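PDB 5N40: putative invasin from Yersinia pseudotuberculosis IP 31758, which is an adhesin of the invasin family, probably helping the bacterium attach to surfaces through a C-type lectin-like domain carried on immunoglobulin-like domains. Local coordinates for residues Leu108-Asp113 with Ile123-Ile128; Gln197-Ala202 with Asn211-Phe216; Ser285-Leu290 with Val325-Gly330; Val310-Thr315 with Gly344-Ser349. The protein carries 1 engineered substitution. One frame throughout, in Å; residues are numbered along the deposited sequence.

Contact 1 (Leu108-Asp113 with Ile123-Ile128)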
loop_
_atom_site.group_PDB
_atom_site.type_symbol
_atom_site.label_atom_id
_atom_site.label_comp_id
_atom_site.label_asym_id
_atom_site.label_seq_id
_atom_site.Cartn_x
_atom_site.Cartn_y
_atom_site.Cartn_z
ATOM N N LEU A 108 -3.453 8.338 -13.687
ATOM C CA LEU A 108 -2.497 7.653 -12.833
ATOM C C LEU A 108 -2.178 6.271 -13.381
ATOM O O LEU A 108 -3.074 5.524 -13.786
ATOM C CB LEU A 108 -3.030 7.510 -11.410
ATOM C CG LEU A 108 -3.385 8.788 -10.653
ATOM C CD1 LEU A 108 -3.733 8.458 -9.207
ATOM C CD2 LEU A 108 -2.268 9.787 -10.705
ATOM N N THR A 109 -0.893 5.938 -13.376
ATOM C CA THR A 109 -0.426 4.574 -13.572
ATOM C C THR A 109 0.202 4.100 -12.270
ATOM O O THR A 109 0.920 4.859 -11.614
ATOM C CB THR A 109 0.598 4.499 -14.707
ATOM O OG1 THR A 109 0.034 5.055 -15.902
ATOM C CG2 THR A 109 0.999 3.058 -14.971
ATOM N N VAL A 110 -0.058 2.844 -11.902
ATOM C CA VAL A 110 0.464 2.273 -10.664
ATOM C C VAL A 110 1.222 1.001 -11.004
ATOM O O VAL A 110 0.649 0.070 -11.582
ATOM C CB VAL A 110 -0.650 1.985 -9.646
ATOM C CG1 VAL A 110 -0.056 1.524 -8.322
ATOM C CG2 VAL A 110 -1.497 3.224 -9.433
ATOM N N LEU A 111 2.499 0.968 -10.632
ATOM C CA LEU A 111 3.406 -0.141 -10.892
ATOM C C LEU A 111 3.926 -0.687 -9.571
ATOM O O LEU A 111 4.261 0.078 -8.661
ATOM C CB LEU A 111 4.588 0.313 -11.753
ATOM C CG LEU A 111 4.248 0.941 -13.107
ATOM C CD1 LEU A 111 5.499 1.385 -13.837
ATOM C CD2 LEU A 111 3.446 -0.019 -13.967
ATOM N N THR A 112 4.009 -2.008 -9.466
ATOM C CA THR A 112 4.681 -2.646 -8.342
ATOM C C THR A 112 5.833 -3.483 -8.874
ATOM O O THR A 112 5.718 -4.094 -9.942
ATOM C CB THR A 112 3.727 -3.528 -7.535
ATOM O OG1 THR A 112 3.099 -4.470 -8.407
ATOM C CG2 THR A 112 2.662 -2.672 -6.836
ATOM N N ASP A 113 6.947 -3.512 -8.137
ATOM C CA ASP A 113 8.096 -4.276 -8.625
ATOM C C ASP A 113 7.756 -5.760 -8.714
ATOM O O ASP A 113 8.106 -6.428 -9.695
ATOM C CB ASP A 113 9.339 -4.020 -7.757
ATOM C CG ASP A 113 9.199 -4.506 -6.319
ATOM O OD1 ASP A 113 8.092 -4.488 -5.752
ATOM O OD2 ASP A 113 10.240 -4.894 -5.736
ATOM N N ILE A 123 7.073 -4.427 -0.871
ATOM C CA ILE A 123 6.765 -4.199 -2.277
ATOM C C ILE A 123 6.998 -2.725 -2.589
ATOM O O ILE A 123 6.570 -1.840 -1.833
ATOM C CB ILE A 123 5.318 -4.614 -2.599
ATOM C CG1 ILE A 123 5.190 -6.133 -2.575
ATOM C CG2 ILE A 123 4.883 -4.090 -3.978
ATOM C CD1 ILE A 123 3.753 -6.639 -2.635
ATOM N N SER A 124 7.679 -2.463 -3.698
ATOM C CA SER A 124 7.907 -1.102 -4.164
ATOM C C SER A 124 6.758 -0.707 -5.084
ATOM O O SER A 124 6.557 -1.327 -6.131
ATOM C CB SER A 124 9.244 -0.994 -4.893
ATOM O OG SER A 124 9.528 0.354 -5.234
ATOM N N LEU A 125 6.005 0.310 -4.685
ATOM C CA LEU A 125 4.820 0.756 -5.404
ATOM C C LEU A 125 5.089 2.154 -5.933
ATOM O O LEU A 125 5.427 3.056 -5.157
ATOM C CB LEU A 125 3.592 0.743 -4.487
ATOM C CG LEU A 125 2.205 1.033 -5.073
ATOM C CD1 LEU A 125 1.142 0.475 -4.145
ATOM C CD2 LEU A 125 1.968 2.517 -5.304
ATOM N N THR A 126 4.953 2.330 -7.248
ATOM C CA THR A 126 5.175 3.615 -7.901
ATOM C C THR A 126 3.890 4.114 -8.552
ATOM O O THR A 126 3.267 3.397 -9.342
ATOM C CB THR A 126 6.280 3.509 -8.958
ATOM O OG1 THR A 126 7.506 3.105 -8.335
ATOM C CG2 THR A 126 6.483 4.838 -9.666
ATOM N N VAL A 127 3.511 5.344 -8.221
ATOM C CA VAL A 127 2.433 6.066 -8.896
ATOM C C VAL A 127 3.064 7.031 -9.884
ATOM O O VAL A 127 3.950 7.810 -9.513
ATOM C CB VAL A 127 1.550 6.833 -7.890
ATOM C CG1 VAL A 127 0.368 7.493 -8.614
ATOM C CG2 VAL A 127 1.069 5.927 -6.768
ATOM N N ILE A 128 2.602 6.998 -11.133
ATOM C CA ILE A 128 3.036 7.939 -12.158
ATOM C C ILE A 128 1.818 8.756 -12.560
ATOM O O ILE A 128 0.792 8.188 -12.955
ATOM C CB ILE A 128 3.632 7.238 -13.387
ATOM C CG1 ILE A 128 4.748 6.278 -12.976
ATOM C CG2 ILE A 128 4.126 8.287 -14.398
ATOM C CD1 ILE A 128 5.253 5.416 -14.108
HETATM O O HOH W 1 -0.049 7.828 -16.060
#
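Thr-109 and Leu-111 pair with Ile-128 and Thr-126 as the hydrogen-bonded pairs of two antiparallel strands, whose axes come within 4.6 Å at an angle of 163°. Each pair closes a ring of two backbone bonds; the shortest runs from Thr-126 N to Leu-111 O at 2.7 Å. Val-110 with Val-127, between them, and Thr-112 with Leu-125, next along, are the non-hydrogen-bonded pairs. Their side chains share the face turned into the domain: CG1 of Val-110, anti to the backbone N (chi1 -174°), rests on Leu-125 CD2 at 3.8 Å, and Thr-112 turns its methyl CG2, not its hydroxyl, to Leu-125 CG at 4.1 Å. Branched aliphatic residues suit this face, because it is the inner layer of the sandwich of an immunoglobulin-like domain: Phe-145 and Leu-200 of the facing sheet pack on Leu-125, and Ala-202 on Val-127. Strand 106-112 is the outermost of its sheet, while strand 123-131 bonds on its far side to strand 183-189. The other face, bearing Thr-109, Leu-111, Thr-126 and Ile-128, is more open to solvent. Here the methyl tips CD1 of Leu-111 and CD1 of Ile-128 meet at 4.0 Å, and a water joins Thr-109 OG1 to Ile-128 O, to which it donates. Where strand 106-112 ends, Asp-113 N still donates to Ser-124 O, and the return bond is made by its side chain: OD1 accepts from Ser-124 N at 2.9 Å, the donor standing 58° out of the carboxylate plane. Asp-113 OD2 forms a salt bridge with Lys-117.

Contact 2 (Gln197-Ala202 with Asn211-Phe216)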
loop_
_atom_site.group_PDB
_atom_site.type_symbol
_atom_site.label_atom_id
_atom_site.label_comp_id
_atom_site.label_asym_id
_atom_site.label_seq_id
_atom_site.Cartn_x
_atom_site.Cartn_y
_atom_site.Cartn_z
ATOM N N GLN A 197 -4.666 -10.730 -0.292
ATOM C CA GLN A 197 -4.446 -9.820 -1.404
ATOM C C GLN A 197 -5.213 -8.539 -1.109
ATOM O O GLN A 197 -6.438 -8.573 -0.955
ATOM C CB GLN A 197 -4.922 -10.446 -2.714
ATOM C CG GLN A 197 -4.840 -9.548 -3.930
ATOM C CD GLN A 197 -5.711 -10.038 -5.068
ATOM O OE1 GLN A 197 -6.846 -9.575 -5.250
ATOM N NE2 GLN A 197 -5.185 -10.958 -5.853
ATOM N N THR A 198 -4.493 -7.427 -1.015
ATOM C CA THR A 198 -5.079 -6.140 -0.676
ATOM C C THR A 198 -5.078 -5.251 -1.911
ATOM O O THR A 198 -4.049 -5.099 -2.574
ATOM C CB THR A 198 -4.306 -5.470 0.460
ATOM O OG1 THR A 198 -4.293 -6.337 1.603
ATOM C CG2 THR A 198 -4.946 -4.126 0.840
ATOM N N THR A 199 -6.229 -4.661 -2.212
ATOM C CA THR A 199 -6.325 -3.691 -3.293
ATOM C C THR A 199 -6.104 -2.309 -2.697
ATOM O O THR A 199 -6.895 -1.849 -1.865
ATOM C CB THR A 199 -7.680 -3.772 -3.988
ATOM O OG1 THR A 199 -7.875 -5.091 -4.509
ATOM C CG2 THR A 199 -7.752 -2.756 -5.123
ATOM N N LEU A 200 -5.022 -1.661 -3.103
ATOM C CA LEU A 200 -4.722 -0.292 -2.707
ATOM C C LEU A 200 -5.128 0.662 -3.820
ATOM O O LEU A 200 -4.772 0.448 -4.983
ATOM C CB LEU A 200 -3.236 -0.120 -2.409
ATOM C CG LEU A 200 -2.741 -0.788 -1.122
ATOM C CD1 LEU A 200 -1.237 -0.676 -1.009
ATOM C CD2 LEU A 200 -3.411 -0.158 0.099
ATOM N N ARG A 201 -5.850 1.717 -3.465
ATOM C CA ARG A 201 -6.238 2.743 -4.432
ATOM C C ARG A 201 -5.419 4.007 -4.195
ATOM O O ARG A 201 -5.429 4.570 -3.095
ATOM C CB ARG A 201 -7.727 3.059 -4.348
ATOM C CG ARG A 201 -8.177 4.057 -5.402
ATOM C CD ARG A 201 -9.668 4.000 -5.571
ATOM N NE ARG A 201 -10.370 4.532 -4.412
ATOM C CZ ARG A 201 -11.693 4.593 -4.318
ATOM N NH1 ARG A 201 -12.443 4.140 -5.310
ATOM N NH2 ARG A 201 -12.262 5.098 -3.235
ATOM N N ALA A 202 -4.702 4.434 -5.225
ATOM C CA ALA A 202 -4.024 5.720 -5.225
ATOM C C ALA A 202 -4.989 6.782 -5.731
ATOM O O ALA A 202 -5.599 6.610 -6.786
ATOM C CB ALA A 202 -2.781 5.662 -6.112
ATOM N N ASN A 211 -6.057 1.674 -9.163
ATOM C CA ASN A 211 -5.913 0.583 -8.202
ATOM C C ASN A 211 -4.753 -0.333 -8.567
ATOM O O ASN A 211 -4.403 -0.488 -9.740
ATOM C CB ASN A 211 -7.173 -0.290 -8.139
ATOM C CG ASN A 211 -8.378 0.442 -7.600
ATOM O OD1 ASN A 211 -8.256 1.371 -6.814
ATOM N ND2 ASN A 211 -9.563 0.001 -8.008
ATOM N N THR A 212 -4.194 -0.983 -7.546
ATOM C CA THR A 212 -3.252 -2.074 -7.757
ATOM C C THR A 212 -3.385 -3.052 -6.598
ATOM O O THR A 212 -3.761 -2.669 -5.488
ATOM C CB THR A 212 -1.803 -1.571 -7.871
ATOM O OG1 THR A 212 -1.006 -2.521 -8.589
ATOM C CG2 THR A 212 -1.181 -1.324 -6.489
ATOM N N ASN A 213 -3.066 -4.315 -6.861
ATOM C CA ASN A 213 -3.152 -5.359 -5.852
ATOM C C ASN A 213 -1.772 -5.680 -5.302
ATOM O O ASN A 213 -0.792 -5.750 -6.051
ATOM C CB ASN A 213 -3.782 -6.630 -6.426
ATOM C CG ASN A 213 -5.255 -6.472 -6.712
ATOM O OD1 ASN A 213 -5.954 -5.721 -6.035
ATOM N ND2 ASN A 213 -5.739 -7.181 -7.721
ATOM N N VAL A 214 -1.700 -5.859 -3.988
ATOM C CA VAL A 214 -0.499 -6.346 -3.329
ATOM C C VAL A 214 -0.877 -7.547 -2.473
ATOM O O VAL A 214 -1.907 -7.546 -1.790
ATOM C CB VAL A 214 0.181 -5.247 -2.484
ATOM C CG1 VAL A 214 0.704 -4.132 -3.400
ATOM C CG2 VAL A 214 -0.781 -4.694 -1.434
ATOM N N THR A 215 -0.046 -8.583 -2.527
ATOM C CA THR A 215 -0.286 -9.816 -1.798
ATOM C C THR A 215 0.946 -10.116 -0.962
ATOM O O THR A 215 2.066 -10.061 -1.472
ATOM C CB THR A 215 -0.585 -10.969 -2.762
ATOM O OG1 THR A 215 -1.759 -10.654 -3.520
ATOM C CG2 THR A 215 -0.795 -12.285 -2.015
ATOM N N PHE A 216 0.737 -10.409 0.318
ATOM C CA PHE A 216 1.821 -10.773 1.224
ATOM C C PHE A 216 1.524 -12.152 1.787
ATOM O O PHE A 216 0.540 -12.338 2.512
ATOM C CB PHE A 216 1.993 -9.735 2.337
ATOM C CG PHE A 216 2.494 -8.399 1.850
ATOM C CD1 PHE A 216 1.613 -7.425 1.374
ATOM C CD2 PHE A 216 3.844 -8.114 1.849
ATOM C CE1 PHE A 216 2.088 -6.193 0.937
ATOM C CE2 PHE A 216 4.318 -6.901 1.402
ATOM C CZ PHE A 216 3.435 -5.930 0.948
HETATM O O HOH W 2 -2.512 -12.199 -5.564
#
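Thr-198 with Val-214 and Leu-200 with Thr-212 are the hydrogen-bonded pairs of a beta hairpin, strands 197-204 and 209-217, in one sheet of the immunoglobulin-like domain. Four backbone bonds join these pairs, the shortest from Thr-198 N to Val-214 O at 2.7 Å. The contact between apolar side chains lies on the face looking into the sandwich, where Leu-200 CD1 meets Val-214 CG2 at 4.1 Å; Thr-212 on that face packs on Val-110 and Leu-125 of the other sheet, and Val-214 on Ile-123. Polar side chains occupy the opposite face. Two amides stack there, those of Gln-197 and Asn-213, their planes 11° apart. Beyond them a water accepts from Gln-197 NE2 and also binds Thr-215 OG1. Asn-211 lies beside the aliphatic part of Arg-201, its OD1 3.0 Å from Arg-201 CG, while the arginine chain bends at chi3 (70°), which sets NE, and its NH2 forms a salt bridge with Glu-146. Short polar residues such as Thr-199 and Asn-213 suit this outer face because they can bond across the strands: Thr-199 OG1, anti to its carbonyl carbon, donates to Asn-213 OD1 at 2.5 Å, 20° from the plane of that amide.

Contact 3 (Ser285-Leu290 with Val325-Gly330)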
loop_
_atom_site.group_PDB
_atom_site.type_symbol
_atom_site.label_atom_id
_atom_site.label_comp_id
_atom_site.label_asym_id
_atom_site.label_seq_id
_atom_site.Cartn_x
_atom_site.Cartn_y
_atom_site.Cartn_z
ATOM N N SER A 285 13.124 -40.504 15.900
ATOM C CA SER A 285 14.358 -39.744 16.099
ATOM C C SER A 285 14.620 -38.790 14.937
ATOM O O SER A 285 15.159 -37.697 15.146
ATOM C CB SER A 285 15.545 -40.688 16.292
ATOM O OG SER A 285 15.832 -41.399 15.107
ATOM N N GLN A 286 14.255 -39.179 13.715
ATOM C CA GLN A 286 14.379 -38.267 12.581
ATOM C C GLN A 286 13.518 -37.026 12.780
ATOM O O GLN A 286 13.981 -35.900 12.582
ATOM C CB GLN A 286 14.006 -38.986 11.287
ATOM C CG GLN A 286 15.133 -39.865 10.751
ATOM C CD GLN A 286 14.673 -40.865 9.719
ATOM O OE1 GLN A 286 13.482 -41.001 9.454
ATOM N NE2 GLN A 286 15.623 -41.573 9.124
ATOM N N LEU A 287 12.262 -37.215 13.193
ATOM C CA LEU A 287 11.387 -36.075 13.444
ATOM C C LEU A 287 11.927 -35.200 14.566
ATOM O O LEU A 287 11.834 -33.972 14.501
ATOM C CB LEU A 287 9.972 -36.560 13.773
ATOM C CG LEU A 287 9.167 -37.072 12.582
ATOM C CD1 LEU A 287 7.946 -37.832 13.073
ATOM C CD2 LEU A 287 8.754 -35.919 11.665
ATOM N N VAL A 288 12.501 -35.810 15.607
ATOM C CA VAL A 288 13.052 -35.017 16.698
ATOM C C VAL A 288 14.246 -34.207 16.213
ATOM O O VAL A 288 14.442 -33.062 16.634
ATOM C CB VAL A 288 13.430 -35.922 17.888
ATOM C CG1 VAL A 288 14.184 -35.125 18.938
ATOM C CG2 VAL A 288 12.181 -36.549 18.497
ATOM N N SER A 289 15.061 -34.785 15.322
ATOM C CA SER A 289 16.196 -34.045 14.777
ATOM C C SER A 289 15.728 -32.845 13.956
ATOM O O SER A 289 16.395 -31.803 13.945
ATOM C CB SER A 289 17.071 -34.966 13.922
ATOM O OG SER A 289 16.499 -35.164 12.641
ATOM N N LEU A 290 14.599 -32.973 13.256
ATOM C CA LEU A 290 14.032 -31.816 12.564
ATOM C C LEU A 290 13.553 -30.766 13.563
ATOM O O LEU A 290 13.816 -29.568 13.386
ATOM C CB LEU A 290 12.892 -32.261 11.647
ATOM C CG LEU A 290 12.201 -31.160 10.828
ATOM C CD1 LEU A 290 13.186 -30.500 9.882
ATOM C CD2 LEU A 290 11.021 -31.727 10.061
ATOM N N VAL A 325 5.115 -37.625 17.404
ATOM C CA VAL A 325 5.986 -36.555 17.875
ATOM C C VAL A 325 5.226 -35.233 17.867
ATOM O O VAL A 325 4.571 -34.888 16.875
ATOM C CB VAL A 325 7.262 -36.450 17.024
ATOM C CG1 VAL A 325 8.199 -35.405 17.611
ATOM C CG2 VAL A 325 7.966 -37.806 16.929
ATOM N N TYR A 326 5.327 -34.499 18.972
ATOM C CA TYR A 326 4.874 -33.113 19.074
ATOM C C TYR A 326 5.938 -32.229 18.437
ATOM O O TYR A 326 6.997 -31.993 19.026
ATOM C CB TYR A 326 4.666 -32.720 20.532
ATOM C CG TYR A 326 3.616 -33.507 21.288
ATOM C CD1 TYR A 326 3.843 -34.822 21.667
ATOM C CD2 TYR A 326 2.412 -32.918 21.657
ATOM C CE1 TYR A 326 2.889 -35.537 22.375
ATOM C CE2 TYR A 326 1.454 -33.622 22.364
ATOM C CZ TYR A 326 1.698 -34.931 22.721
ATOM O OH TYR A 326 0.747 -35.635 23.424
ATOM N N MET A 327 5.672 -31.721 17.234
ATOM C CA MET A 327 6.691 -30.939 16.547
ATOM C C MET A 327 6.780 -29.503 17.053
ATOM O O MET A 327 7.629 -28.742 16.572
ATOM C CB MET A 327 6.436 -30.975 15.036
ATOM C CG MET A 327 6.628 -32.361 14.436
ATOM S SD MET A 327 8.287 -33.025 14.709
ATOM C CE MET A 327 9.276 -31.964 13.668
ATOM N N ASN A 328 5.956 -29.124 18.029
ATOM C CA ASN A 328 6.104 -27.840 18.698
ATOM C C ASN A 328 7.090 -27.889 19.858
ATOM O O ASN A 328 7.679 -26.854 20.199
ATOM C CB ASN A 328 4.744 -27.354 19.211
ATOM C CG ASN A 328 4.028 -28.397 20.062
ATOM O OD1 ASN A 328 3.901 -29.563 19.673
ATOM N ND2 ASN A 328 3.560 -27.978 21.232
ATOM N N THR A 329 7.307 -29.067 20.449
ATOM C CA THR A 329 8.174 -29.197 21.615
ATOM C C THR A 329 9.231 -30.289 21.502
ATOM O O THR A 329 10.147 -30.306 22.331
ATOM C CB THR A 329 7.343 -29.480 22.877
ATOM O OG1 THR A 329 6.545 -30.652 22.671
ATOM C CG2 THR A 329 6.447 -28.300 23.223
ATOM N N GLY A 330 9.131 -31.205 20.540
ATOM C CA GLY A 330 10.047 -32.324 20.447
ATOM C C GLY A 330 9.690 -33.516 21.311
ATOM O O GLY A 330 10.408 -34.525 21.278
#
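Leu-287 and Val-325 make the apolar heart of this contact between helix 284-293 and the end of strand 321-325 with the loop that follows. The leucine meets CG2 of the valine with two of its carbons, CB and the methyl CD1, the latter at 3.9 Å, so one methyl touches both root and end of a longer chain. Val-288 adds a looser touch, its CG2 lying 4.2 Å from Val-325 CG1 and 3.9 Å from Gly-330 O. Helix and loop both belong to the adhesion domain, which has a C-type lectin-like fold, and Phe-244 packs on Leu-287 and Leu-290.

The thioether of Met-327 supplies the second group. Its chain is bent at chi2 (-58°) and again at chi3 (-69°), which carries CE in beside the helix. There the methyl lies 4.0 Å from Leu-290 CD2, the two side chains crossing at about a right angle, and 3.4 Å from Leu-287 O; the sulphur lies 4.0 Å from Leu-287 CB. An unbranched, flexible residue suits this place, since it must follow the helix surface from a loop.

Within the loop, Tyr-326 O accepts from the backbone N of both Thr-329 and Gly-330, and Gly-330 has a positive phi (84°), at which a side chain would press on the preceding carbonyl. Helix and loop therefore adhere through shape and the exclusion of water rather than through directed polar bonds.

Contact 4 (Val310-Thr315 with Gly344-Ser349)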
loop_
_atom_site.group_PDB
_atom_site.type_symbol
_atom_site.label_atom_id
_atom_site.label_comp_id
_atom_site.label_asym_id
_atom_site.label_seq_id
_atom_site.Cartn_x
_atom_site.Cartn_y
_atom_site.Cartn_z
ATOM N N VAL A 310 -0.075 -33.898 16.625
ATOM C CA VAL A 310 1.183 -34.629 16.544
ATOM C C VAL A 310 1.407 -35.163 15.134
ATOM O O VAL A 310 0.490 -35.252 14.307
ATOM C CB VAL A 310 1.212 -35.761 17.583
ATOM C CG1 VAL A 310 0.987 -35.186 18.971
ATOM C CG2 VAL A 310 0.161 -36.831 17.258
ATOM N N TYR A 311 2.662 -35.529 14.868
ATOM C CA TYR A 311 3.098 -36.108 13.607
ATOM C C TYR A 311 3.440 -37.577 13.811
ATOM O O TYR A 311 4.075 -37.941 14.807
ATOM C CB TYR A 311 4.320 -35.354 13.059
ATOM C CG TYR A 311 3.962 -34.021 12.428
ATOM C CD1 TYR A 311 3.428 -32.987 13.184
ATOM C CD2 TYR A 311 4.158 -33.804 11.070
ATOM C CE1 TYR A 311 3.077 -31.772 12.595
ATOM C CE2 TYR A 311 3.820 -32.592 10.478
ATOM C CZ TYR A 311 3.288 -31.584 11.244
ATOM O OH TYR A 311 2.947 -30.378 10.642
ATOM N N ARG A 312 3.017 -38.421 12.875
ATOM C CA ARG A 312 3.234 -39.856 13.013
ATOM C C ARG A 312 4.675 -40.224 12.675
ATOM O O ARG A 312 5.320 -39.600 11.826
ATOM C CB ARG A 312 2.275 -40.642 12.111
ATOM C CG ARG A 312 0.820 -40.553 12.549
ATOM C CD ARG A 312 -0.050 -41.632 11.904
ATOM N NE ARG A 312 -1.335 -41.748 12.590
ATOM C CZ ARG A 312 -1.519 -42.392 13.740
ATOM N NH1 ARG A 312 -0.500 -42.994 14.345
ATOM N NH2 ARG A 312 -2.725 -42.437 14.288
ATOM N N SER A 313 5.180 -41.247 13.361
ATOM C CA SER A 313 6.485 -41.816 13.065
ATOM C C SER A 313 6.332 -43.296 12.754
ATOM O O SER A 313 5.281 -43.902 12.978
ATOM C CB SER A 313 7.466 -41.625 14.231
ATOM O OG SER A 313 7.450 -42.745 15.107
ATOM N N SER A 314 7.410 -43.878 12.242
ATOM C CA SER A 314 7.450 -45.295 11.915
ATOM C C SER A 314 8.178 -46.117 12.970
ATOM O O SER A 314 8.495 -47.284 12.719
ATOM C CB SER A 314 8.113 -45.496 10.555
ATOM O OG SER A 314 9.403 -44.910 10.542
ATOM N N THR A 315 8.445 -45.539 14.140
ATOM C CA THR A 315 9.123 -46.238 15.225
ATOM C C THR A 315 8.087 -46.906 16.124
ATOM O O THR A 315 7.241 -46.225 16.714
ATOM C CB THR A 315 9.979 -45.265 16.036
ATOM O OG1 THR A 315 10.868 -44.560 15.161
ATOM C CG2 THR A 315 10.791 -46.006 17.100
ATOM N N GLY A 344 -6.378 -42.665 15.981
ATOM C CA GLY A 344 -5.754 -41.349 15.926
ATOM C C GLY A 344 -5.680 -40.828 14.503
ATOM O O GLY A 344 -5.216 -41.525 13.594
ATOM N N ASN A 345 -6.145 -39.594 14.305
ATOM C CA ASN A 345 -6.036 -38.895 13.026
ATOM C C ASN A 345 -4.995 -37.796 13.217
ATOM O O ASN A 345 -5.298 -36.719 13.740
ATOM C CB ASN A 345 -7.383 -38.339 12.576
ATOM C CG ASN A 345 -8.329 -39.426 12.103
ATOM O OD1 ASN A 345 -7.915 -40.392 11.454
ATOM N ND2 ASN A 345 -9.606 -39.278 12.428
ATOM N N TYR A 346 -3.772 -38.085 12.798
ATOM C CA TYR A 346 -2.615 -37.261 13.096
ATOM C C TYR A 346 -1.991 -36.757 11.802
ATOM O O TYR A 346 -2.348 -37.179 10.700
ATOM C CB TYR A 346 -1.575 -38.056 13.904
ATOM C CG TYR A 346 -2.094 -38.662 15.192
ATOM C CD1 TYR A 346 -3.166 -38.104 15.871
ATOM C CD2 TYR A 346 -1.495 -39.794 15.733
ATOM C CE1 TYR A 346 -3.630 -38.656 17.051
ATOM C CE2 TYR A 346 -1.949 -40.350 16.908
ATOM C CZ TYR A 346 -3.017 -39.780 17.566
ATOM O OH TYR A 346 -3.469 -40.343 18.740
ATOM N N ASN A 347 -1.041 -35.840 11.950
ATOM C CA ASN A 347 -0.320 -35.316 10.801
ATOM C C ASN A 347 0.665 -36.343 10.263
ATOM O O ASN A 347 1.198 -37.174 11.004
ATOM C CB ASN A 347 0.442 -34.049 11.183
ATOM C CG ASN A 347 -0.455 -32.828 11.294
ATOM O OD1 ASN A 347 -1.153 -32.471 10.347
ATOM N ND2 ASN A 347 -0.432 -32.179 12.452
ATOM N N VAL A 348 0.926 -36.264 8.960
ATOM C CA VAL A 348 1.966 -37.065 8.327
ATOM C C VAL A 348 2.874 -36.148 7.516
ATOM O O VAL A 348 2.420 -35.483 6.571
ATOM C CB VAL A 348 1.386 -38.179 7.439
ATOM C CG1 VAL A 348 2.500 -38.954 6.752
ATOM C CG2 VAL A 348 0.532 -39.119 8.272
ATOM N N SER A 349 4.145 -36.106 7.900
ATOM C CA SER A 349 5.214 -35.554 7.079
ATOM C C SER A 349 5.953 -36.725 6.450
ATOM O O SER A 349 6.574 -37.534 7.153
ATOM C CB SER A 349 6.160 -34.690 7.905
ATOM O OG SER A 349 7.278 -34.285 7.128
HETATM O O HOH W 3 5.341 -37.628 9.856
#
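Tyr-346 has its ring between two groups, CG2 of Val-310 over one face and the CA of Gly-344 over the other, each 3.5 Å above the plane and offset toward the rim. The valine methyl makes a CH-pi contact there. In the C-type lectin-like adhesion domain this contact joins strand 311-313 and the residue before it to the chain leaving helix 340-343. The guanidinium of Arg-312 has Tyr-346 CD2 over the centre of one face, its plane 29° from that of the ring, and Gly-344 O at its edge. Tyr-311 offers one face to Asn-347, whose CB sits over the ring centre, 3.5 Å from the centroid; Ser-349 CB lies at the edge of the same ring.

A single backbone bridge, Tyr-311 with Asn-347, fixes the register of the two segments: Asn-347 N donates to Val-310 O, and Arg-312 N to Asn-347 O, both at 2.9 Å. A water extends it, donating to Arg-312 O and accepting from Ser-349 N. Tyr-311 OH bonds to Pro-306 O, Asn-347 ND2 to Gln-309 O and Ser-349 OG to Lys-245 O, which ties all three buried polar ends to neighbouring loops and strands.

Arginine suits its buried place because its many N-H groups can satisfy several carbonyls, and NE bonds to Phe-270 O and NH2 to Gly-340 O. Extended from CG to NE, the chain then turns (chi4 -79°), and NH2 also donates to Gly-344 O at 2.7 Å, standing 49° out of that carbonyl's plane.

Overall arrangement
From the N terminus, a first domain of strands precedes all four contacts. Contact 1 then closes a loop of nine residues in the second, immunoglobulin-like domain, and contact 2 closes a hairpin near that domain's end. They follow in series, yet lie in facing sheets and touch across the sandwich, as where Ile-123 CD1 meets Phe-216 CZ at 3.7 Å. Contacts 3 and 4 belong to the lectin-like domain, with centres about 39 Å or more from those of the first two, and close loops of 34 and 28 residues. These closures cross: 310-315 falls between 285-290 and 325-330, and 344-349 follows. Strand 311-313, beside Val-325, links helix 284-293 to the chain's C-terminal part.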